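Local coordinates for protein TetR/AcrR family transcriptional regulator (Bradyrhizobium diazoefficiens, PDB 6G8G) that probably represses transcription as a TetR/AcrR-family DNA-binding regulator and responds to flavonoids, here holding genistein, at residues I25-A30 / A60-K65; E95-F100 / F205-C210. All blocks are in the same frame, centred on the assembly; numbering follows the deposited sequence.

Contact 1. Residues I25-A30 / A60-K65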
loop_
_atom_site.group_PDB
_atom_site.type_symbol
_atom_site.label_atom_id
_atom_site.label_comp_id
_atom_site.label_asym_id
_atom_site.label_seq_id
_atom_site.Cartn_x
_atom_site.Cartn_y
_atom_site.Cartn_z
ATOM N N ILE A 25 2.761 25.989 -19.052
ATOM C CA ILE A 25 4.067 26.348 -18.501
ATOM C C ILE A 25 3.970 26.474 -16.993
ATOM O O ILE A 25 4.859 26.030 -16.252
ATOM C CB ILE A 25 4.596 27.662 -19.098
ATOM C CG1 ILE A 25 4.928 27.449 -20.581
ATOM C CG2 ILE A 25 5.825 28.155 -18.330
ATOM C CD1 ILE A 25 5.105 28.722 -21.395
ATOM N N VAL A 26 2.888 27.101 -16.546
ATOM C CA VAL A 26 2.624 27.267 -15.113
ATOM C C VAL A 26 2.470 25.911 -14.437
ATOM O O VAL A 26 3.081 25.657 -13.409
ATOM C CB VAL A 26 1.351 28.103 -14.870
ATOM C CG1 VAL A 26 0.845 27.913 -13.453
ATOM C CG2 VAL A 26 1.617 29.574 -15.154
ATOM N N ILE A 27 1.670 25.046 -15.039
ATOM C CA ILE A 27 1.504 23.692 -14.552
ATOM C C ILE A 27 2.856 23.010 -14.355
ATOM O O ILE A 27 3.132 22.499 -13.273
ATOM C CB ILE A 27 0.649 22.865 -15.522
ATOM C CG1 ILE A 27 -0.805 23.327 -15.473
ATOM C CG2 ILE A 27 0.756 21.378 -15.233
ATOM C CD1 ILE A 27 -1.550 22.875 -14.249
ATOM N N ARG A 28 3.701 22.995 -15.383
ATOM C CA ARG A 28 4.979 22.288 -15.269
ATOM C C ARG A 28 5.866 22.935 -14.216
ATOM O O ARG A 28 6.598 22.262 -13.508
ATOM C CB ARG A 28 5.724 22.222 -16.607
ATOM C CG ARG A 28 5.097 21.289 -17.613
ATOM C CD ARG A 28 6.002 21.213 -18.857
ATOM N NE ARG A 28 6.019 22.426 -19.693
ATOM C CZ ARG A 28 5.047 22.782 -20.541
ATOM N NH1 ARG A 28 5.168 23.893 -21.262
ATOM N NH2 ARG A 28 3.932 22.058 -20.656
ATOM N N ALA A 29 5.792 24.245 -14.086
ATOM C CA ALA A 29 6.614 24.922 -13.091
ATOM C C ALA A 29 6.172 24.582 -11.660
ATOM O O ALA A 29 6.999 24.474 -10.743
ATOM C CB ALA A 29 6.569 26.419 -13.311
ATOM N N ALA A 30 4.867 24.435 -11.483
ATOM C CA ALA A 30 4.311 24.152 -10.184
ATOM C C ALA A 30 4.622 22.741 -9.818
ATOM O O ALA A 30 4.932 22.445 -8.677
ATOM C CB ALA A 30 2.814 24.372 -10.192
ATOM N N ALA A 60 -5.514 34.834 -12.408
ATOM C CA ALA A 60 -6.563 34.774 -13.436
ATOM C C ALA A 60 -6.838 33.349 -13.932
ATOM O O ALA A 60 -7.982 33.002 -14.232
ATOM C CB ALA A 60 -6.209 35.652 -14.606
ATOM N N TYR A 61 -5.801 32.528 -14.051
ATOM C CA TYR A 61 -5.987 31.149 -14.490
ATOM C C TYR A 61 -6.345 30.242 -13.362
ATOM O O TYR A 61 -7.047 29.270 -13.567
ATOM C CB TYR A 61 -4.737 30.623 -15.193
ATOM C CG TYR A 61 -4.648 31.325 -16.499
ATOM C CD1 TYR A 61 -5.461 30.967 -17.565
ATOM C CD2 TYR A 61 -3.849 32.428 -16.624
ATOM C CE1 TYR A 61 -5.413 31.668 -18.758
ATOM C CE2 TYR A 61 -3.783 33.135 -17.802
ATOM C CZ TYR A 61 -4.560 32.755 -18.872
ATOM O OH TYR A 61 -4.480 33.462 -20.047
ATOM N N PHE A 62 -5.800 30.509 -12.194
ATOM C CA PHE A 62 -6.027 29.631 -11.072
ATOM C C PHE A 62 -6.394 30.435 -9.844
ATOM O O PHE A 62 -5.618 31.257 -9.407
ATOM C CB PHE A 62 -4.788 28.797 -10.789
ATOM C CG PHE A 62 -4.410 27.900 -11.923
ATOM C CD1 PHE A 62 -5.100 26.714 -12.152
ATOM C CD2 PHE A 62 -3.374 28.234 -12.758
ATOM C CE1 PHE A 62 -4.758 25.868 -13.187
ATOM C CE2 PHE A 62 -3.026 27.402 -13.802
ATOM C CZ PHE A 62 -3.712 26.224 -14.020
ATOM N N PRO A 63 -7.570 30.178 -9.283
ATOM C CA PRO A 63 -7.985 30.909 -8.104
ATOM C C PRO A 63 -7.078 30.696 -6.906
ATOM O O PRO A 63 -6.959 31.573 -6.082
ATOM C CB PRO A 63 -9.357 30.352 -7.790
ATOM C CG PRO A 63 -9.812 29.675 -9.041
ATOM C CD PRO A 63 -8.586 29.237 -9.769
ATOM N N SER A 64 -6.447 29.548 -6.795
ATOM C CA SER A 64 -5.617 29.280 -5.635
ATOM C C SER A 64 -4.612 28.192 -5.918
ATOM O O SER A 64 -4.743 27.429 -6.870
ATOM C CB SER A 64 -6.488 28.799 -4.481
ATOM O OG SER A 64 -7.118 27.562 -4.791
ATOM N N LYS A 65 -3.683 28.057 -4.999
ATOM C CA LYS A 65 -2.717 26.986 -5.034
ATOM C C LYS A 65 -3.399 25.598 -5.041
ATOM O O LYS A 65 -3.041 24.718 -5.817
ATOM C CB LYS A 65 -1.801 27.110 -3.815
ATOM C CG LYS A 65 -0.487 26.376 -3.957
ATOM C CD LYS A 65 0.483 26.732 -2.848
ATOM C CE LYS A 65 0.071 26.103 -1.534
ATOM N NZ LYS A 65 1.002 26.478 -0.448
#
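A first torsion of 162° sets V26 CG1 on the side of F62, and F62 has CG anti to its carbonyl carbon (chi1 -62°), which sends the ring toward helix 23-37; the two side chains come from opposing directions and overlap alongside one another. V26 CG1 thereby comes 3.9 Å from F62 CE2. One residue on, I27 brings CD1 to 4.0 Å from F62 CZ although its CB is not directed at segment 60-65; the I27 chain runs roughly perpendicular to that of F62. Two aliphatic branches from successive residues of helix 23-37 thus meet neighbouring carbons at the far end of one phenyl ring, both obliquely. The contact is wholly apolar, and V26 and F62 are buried. Helix 65-82 completes the cluster, with L68 touching both V26 and F62, L72 touching I27 and S71 touching F62; A51 of helix 44-51 packs on V26. F62 is the first residue to leave helical geometry after helix 55-61, and S64 then caps the next helix through OG to A67 N. This is part of the hydrophobic core of the TetR-family DNA-binding domain, where the first helix packs against the helix-turn-helix formed by helices 44-51 and 55-61.

Contact 2. Residues E95-F100 / F205-C210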
loop_
_atom_site.group_PDB
_atom_site.type_symbol
_atom_site.label_atom_id
_atom_site.label_comp_id
_atom_site.label_asym_id
_atom_site.label_seq_id
_atom_site.Cartn_x
_atom_site.Cartn_y
_atom_site.Cartn_z
ATOM N N GLU A 95 -7.983 -13.804 -20.909
ATOM C CA GLU A 95 -7.016 -12.949 -21.593
ATOM C C GLU A 95 -7.323 -11.503 -21.366
ATOM O O GLU A 95 -6.434 -10.670 -21.327
ATOM C CB GLU A 95 -6.957 -13.253 -23.075
ATOM C CG GLU A 95 -6.381 -14.616 -23.359
ATOM C CD GLU A 95 -7.447 -15.692 -23.651
ATOM O OE1 GLU A 95 -8.531 -15.701 -23.015
ATOM O OE2 GLU A 95 -7.207 -16.521 -24.557
ATOM N N ALA A 96 -8.595 -11.194 -21.216
ATOM C CA ALA A 96 -8.989 -9.821 -21.004
ATOM C C ALA A 96 -8.546 -9.339 -19.617
ATOM O O ALA A 96 -7.980 -8.241 -19.472
ATOM C CB ALA A 96 -10.477 -9.693 -21.159
ATOM N N LEU A 97 -8.795 -10.167 -18.611
ATOM C CA LEU A 97 -8.376 -9.845 -17.276
ATOM C C LEU A 97 -6.868 -9.833 -17.194
ATOM O O LEU A 97 -6.275 -8.990 -16.513
ATOM C CB LEU A 97 -8.950 -10.854 -16.282
ATOM C CG LEU A 97 -10.464 -10.756 -16.115
ATOM C CD1 LEU A 97 -11.013 -11.940 -15.353
ATOM C CD2 LEU A 97 -10.875 -9.473 -15.418
ATOM N N ARG A 98 -6.253 -10.789 -17.856
ATOM C CA ARG A 98 -4.836 -10.953 -17.763
ATOM C C ARG A 98 -4.229 -9.702 -18.319
ATOM O O ARG A 98 -3.288 -9.146 -17.754
ATOM C CB ARG A 98 -4.400 -12.227 -18.494
ATOM C CG ARG A 98 -2.912 -12.458 -18.475
ATOM C CD ARG A 98 -2.426 -13.772 -19.098
ATOM N NE ARG A 98 -3.026 -14.939 -18.468
ATOM C CZ ARG A 98 -3.938 -15.726 -19.019
ATOM N NH1 ARG A 98 -4.384 -15.500 -20.263
ATOM N NH2 ARG A 98 -4.393 -16.753 -18.315
ATOM N N ASP A 99 -4.804 -9.188 -19.395
ATOM C CA ASP A 99 -4.244 -7.992 -20.034
ATOM C C ASP A 99 -4.442 -6.736 -19.141
ATOM O O ASP A 99 -3.553 -5.908 -18.984
ATOM C CB ASP A 99 -4.854 -7.820 -21.426
ATOM C CG ASP A 99 -4.311 -6.593 -22.168
ATOM O OD1 ASP A 99 -3.083 -6.329 -22.085
ATOM O OD2 ASP A 99 -5.111 -5.874 -22.814
ATOM N N PHE A 100 -5.602 -6.637 -18.525
ATOM C CA PHE A 100 -5.878 -5.515 -17.662
ATOM C C PHE A 100 -4.928 -5.543 -16.472
ATOM O O PHE A 100 -4.328 -4.537 -16.103
ATOM C CB PHE A 100 -7.335 -5.582 -17.202
ATOM C CG PHE A 100 -7.789 -4.362 -16.455
ATOM C CD1 PHE A 100 -8.327 -3.283 -17.136
ATOM C CD2 PHE A 100 -7.669 -4.283 -15.087
ATOM C CE1 PHE A 100 -8.743 -2.149 -16.467
ATOM C CE2 PHE A 100 -8.097 -3.152 -14.411
ATOM C CZ PHE A 100 -8.626 -2.078 -15.099
ATOM N N PHE A 205 -7.039 -17.555 -8.765
ATOM C CA PHE A 205 -7.781 -17.524 -7.520
ATOM C C PHE A 205 -9.106 -16.807 -7.687
ATOM O O PHE A 205 -10.146 -17.252 -7.217
ATOM C CB PHE A 205 -6.939 -16.814 -6.468
ATOM C CG PHE A 205 -7.464 -16.951 -5.066
ATOM C CD1 PHE A 205 -8.449 -16.123 -4.595
ATOM C CD2 PHE A 205 -6.942 -17.912 -4.211
ATOM C CE1 PHE A 205 -8.922 -16.259 -3.303
ATOM C CE2 PHE A 205 -7.400 -18.044 -2.909
ATOM C CZ PHE A 205 -8.390 -17.215 -2.453
ATOM N N PHE A 206 -9.050 -15.651 -8.330
ATOM C CA PHE A 206 -10.243 -14.895 -8.613
ATOM C C PHE A 206 -11.272 -15.736 -9.341
ATOM O O PHE A 206 -12.473 -15.667 -9.037
ATOM C CB PHE A 206 -9.898 -13.721 -9.478
ATOM C CG PHE A 206 -11.060 -12.855 -9.771
ATOM C CD1 PHE A 206 -11.579 -12.051 -8.797
ATOM C CD2 PHE A 206 -11.648 -12.876 -10.998
ATOM C CE1 PHE A 206 -12.658 -11.260 -9.042
ATOM C CE2 PHE A 206 -12.744 -12.087 -11.251
ATOM C CZ PHE A 206 -13.247 -11.274 -10.268
ATOM N N LEU A 207 -10.811 -16.531 -10.297
ATOM C CA LEU A 207 -11.707 -17.378 -11.059
ATOM C C LEU A 207 -12.209 -18.580 -10.224
ATOM O O LEU A 207 -13.364 -18.950 -10.341
ATOM C CB LEU A 207 -11.043 -17.844 -12.363
ATOM C CG LEU A 207 -10.675 -16.773 -13.387
ATOM C CD1 LEU A 207 -9.910 -17.339 -14.569
ATOM C CD2 LEU A 207 -11.918 -16.056 -13.892
ATOM N N LYS A 208 -11.353 -19.200 -9.406
ATOM C CA LYS A 208 -11.818 -20.234 -8.467
ATOM C C LYS A 208 -13.006 -19.699 -7.678
ATOM O O LYS A 208 -14.012 -20.348 -7.587
ATOM C CB LYS A 208 -10.720 -20.718 -7.509
ATOM C CG LYS A 208 -10.130 -22.080 -7.841
ATOM C CD LYS A 208 -8.866 -22.343 -6.996
ATOM C CE LYS A 208 -9.182 -22.768 -5.543
ATOM N NZ LYS A 208 -8.318 -23.811 -4.887
ATOM N N ALA A 209 -12.952 -18.476 -7.203
ATOM C CA ALA A 209 -14.079 -17.951 -6.448
ATOM C C ALA A 209 -15.310 -17.496 -7.268
ATOM O O ALA A 209 -16.390 -17.451 -6.709
ATOM C CB ALA A 209 -13.612 -16.789 -5.600
ATOM N N CYS A 210 -15.160 -17.074 -8.530
ATOM C CA CYS A 210 -16.266 -16.435 -9.259
ATOM C C CYS A 210 -16.793 -17.170 -10.478
ATOM O O CYS A 210 -17.860 -16.796 -10.988
ATOM C CB CYS A 210 -15.867 -15.048 -9.717
ATOM S SG CYS A 210 -15.488 -13.956 -8.354
#
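The helical segments 95-100 and 205-210 have their nearest CA atoms, those of L97 and F206, 10.2 Å apart, and the contact is made by side chains alone within the all-helical C-terminal domain of the TetR-type fold. L97 does the reaching. With CG beside the backbone N (chi1 -69°) and an extended second torsion, it directs CD1 against two successive residues of the last helix: F206 CE2 lies 4.5 Å from L97 CD1 and L207 CD2 is likewise 4.5 Å from L97 CD1. The methyl meets the F206 ring obliquely, and the touch is a light van der Waals one. L97 also packs on L203 one turn earlier in helix 192-210, on F149 of helix 139-155 and on F171 of helix 164-176, whose ring stands edge-to-face to that of F206. Nearby, R98 ties the same two helices by a salt bridge to E200. Helix 192-210 also meets the second subunit: F206 packs on F205 and A209 on A209 of that chain, consistent with the helical dimer interface of TetR-family repressors. Within the last turn of the helix, C210 SG sits over one face of the F206 ring, 3.9 Å above its plane and displaced toward the rim.

How the contacts relate
Contact 1 closes before contact 2 opens along the chain, and the two lie on opposite sides of its centre, 42 Å apart between centres and about 25 Å between nearest atoms. They share no helix. Contact 1 ties helix 23-37 to the residues following helix 55-61; contact 2 joins helices 93-109 and 192-210. Helix 65-82, which packs on contact 1, is followed by helix 93-109, which also carries the genistein-pocket residue F108. Only contact 2 adjoins the second subunit. Contact 1 thus lies in the DNA-binding domain and contact 2 in the domain that holds the genistein pocket and contributes to the dimer interface, as expected for a regulator in which ligand binding in one domain probably affects DNA binding by the other.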